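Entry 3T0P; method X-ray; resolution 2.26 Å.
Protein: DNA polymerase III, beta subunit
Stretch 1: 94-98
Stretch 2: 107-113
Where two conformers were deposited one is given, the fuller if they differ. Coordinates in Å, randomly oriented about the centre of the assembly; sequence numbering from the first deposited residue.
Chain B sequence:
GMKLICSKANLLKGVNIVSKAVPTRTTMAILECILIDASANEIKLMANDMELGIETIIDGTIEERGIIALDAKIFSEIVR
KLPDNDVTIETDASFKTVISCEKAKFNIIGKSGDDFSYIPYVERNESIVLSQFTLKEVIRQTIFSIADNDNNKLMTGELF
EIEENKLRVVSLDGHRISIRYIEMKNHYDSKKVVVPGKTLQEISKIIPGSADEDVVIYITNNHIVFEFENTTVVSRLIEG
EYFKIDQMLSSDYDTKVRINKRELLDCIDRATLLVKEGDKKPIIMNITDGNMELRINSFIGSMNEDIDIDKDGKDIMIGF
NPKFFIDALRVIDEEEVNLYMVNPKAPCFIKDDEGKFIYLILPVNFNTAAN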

# COMPACT_ATOMS: atom_id res chain seq x y z
N SER B 94 19.33 34.47 11.59
CA SER B 94 18.07 34.71 10.89
C SER B 94 17.30 33.39 10.65
O SER B 94 16.25 33.40 10.01
CB SER B 94 18.34 35.41 9.56
OG SER B 94 19.06 34.58 8.67
N PHE B 95 17.85 32.26 11.14
CA PHE B 95 17.31 30.90 11.08
C PHE B 95 17.38 30.28 9.67
O PHE B 95 16.80 29.22 9.45
CB PHE B 95 15.88 30.80 11.68
CG PHE B 95 15.85 31.32 13.09
CD1 PHE B 95 16.60 30.71 14.09
CD2 PHE B 95 15.16 32.49 13.40
CE1 PHE B 95 16.63 31.24 15.39
CE2 PHE B 95 15.19 33.01 14.70
CZ PHE B 95 15.93 32.39 15.68
N LYS B 96 18.16 30.90 8.76
CA LYS B 96 18.42 30.34 7.44
C LYS B 96 19.29 29.09 7.67
O LYS B 96 20.27 29.15 8.42
CB LYS B 96 19.10 31.36 6.50
N THR B 97 18.85 27.96 7.13
CA THR B 97 19.50 26.68 7.33
C THR B 97 20.00 26.13 6.00
O THR B 97 19.26 26.06 5.01
CB THR B 97 18.51 25.70 8.02
OG1 THR B 97 18.06 26.31 9.24
CG2 THR B 97 19.14 24.34 8.36
N VAL B 98 21.26 25.69 6.01
CA VAL B 98 21.91 25.01 4.89
C VAL B 98 22.16 23.57 5.29
O VAL B 98 22.77 23.30 6.33
CB VAL B 98 23.22 25.69 4.40
CG1 VAL B 98 23.60 25.16 3.03
CG2 VAL B 98 23.09 27.21 4.38
N ASN B 107 18.83 25.06 0.83
CA ASN B 107 18.66 26.25 1.67
C ASN B 107 17.20 26.30 2.07
O ASN B 107 16.32 26.27 1.20
CB ASN B 107 19.10 27.53 0.97
CG ASN B 107 20.55 27.50 0.56
OD1 ASN B 107 21.44 27.87 1.32
ND2 ASN B 107 20.81 27.00 -0.64
N ILE B 108 16.95 26.22 3.39
CA ILE B 108 15.60 26.29 3.95
C ILE B 108 15.62 27.29 5.11
O ILE B 108 16.68 27.81 5.44
CB ILE B 108 14.99 24.90 4.35
CG1 ILE B 108 15.86 24.16 5.41
CG2 ILE B 108 14.69 24.03 3.11
CD1 ILE B 108 15.25 22.92 5.98
N ILE B 109 14.45 27.58 5.68
CA ILE B 109 14.32 28.51 6.79
C ILE B 109 13.77 27.73 7.99
O ILE B 109 12.77 27.01 7.87
CB ILE B 109 13.47 29.77 6.44
CG1 ILE B 109 12.13 29.43 5.74
CG2 ILE B 109 14.29 30.78 5.61
N GLY B 110 14.46 27.83 9.11
CA GLY B 110 14.05 27.18 10.35
C GLY B 110 13.32 28.16 11.24
O GLY B 110 12.99 29.27 10.84
N LYS B 111 13.05 27.72 12.47
CA LYS B 111 12.38 28.50 13.51
C LYS B 111 13.21 28.43 14.75
O LYS B 111 14.00 27.49 14.92
CB LYS B 111 10.96 27.97 13.78
CG LYS B 111 9.94 28.38 12.74
CD LYS B 111 8.54 27.91 13.11
CE LYS B 111 7.54 28.26 12.03
NZ LYS B 111 6.17 28.46 12.57
N SER B 112 13.03 29.41 15.65
CA SER B 112 13.73 29.39 16.93
C SER B 112 13.23 28.19 17.75
O SER B 112 12.04 27.85 17.70
CB SER B 112 13.48 30.69 17.69
OG SER B 112 14.00 30.60 19.01
N GLY B 113 14.15 27.57 18.49
CA GLY B 113 13.82 26.48 19.40
C GLY B 113 13.11 26.96 20.66
O GLY B 113 12.51 26.15 21.37

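Two neighbouring strands, 96-98 and 107-109, run antiparallel here, and the contact between the stretches buries 393 Å² counted over both sides. Ser 94 lies just beyond the contact; its short polar side chain suits an exposed turn and makes no approach to stretch 2.

Phe 95 has the largest share of the contact. Its carbonyl O accepts a nearly linear hydrogen bond from Gly 110 N (2.7 Å), extending the backbone pairing one step past the strands. Its CB points toward stretch 2, and with chi1 in the m well the ring lies along the chain there: Ser 112 CA and Lys 111 C sit over one face, and Phe 95 CZ comes within 3.6 Å of Ser 112 CB. A flat aromatic ring suits this place because it can cover a run of backbone and a small serine, while the Lys 111 side chain leaves in the other direction.

Lys 96 pairs with Ile 109 at a non-hydrogen-bonded position, CA to CA 4.5 Å. Its side chain is modelled only to CB, so the contact seen here is mostly backbone; a partly exposed position tolerates a long charged side chain.

Thr 97 is the centre of the ladder. Its N donates to Ile 108 O and its O accepts from Ile 108 N, both at 2.8 Å and almost straight. The two side chains share the buried face of the pair, with Thr 97 CB 4.0 Å from Ile 108 CG1. Beta-branched residues favour extended backbone, and threonine can also satisfy its hydroxyl locally: OG1 donates to Phe 95 O at 3.2 Å, so that carbonyl serves two donors.

Val 98, another beta-branched residue, faces Asn 107 on the same side as Lys 96 and Ile 109; its CG2 packs 3.5 Å from Asn 107 OD1.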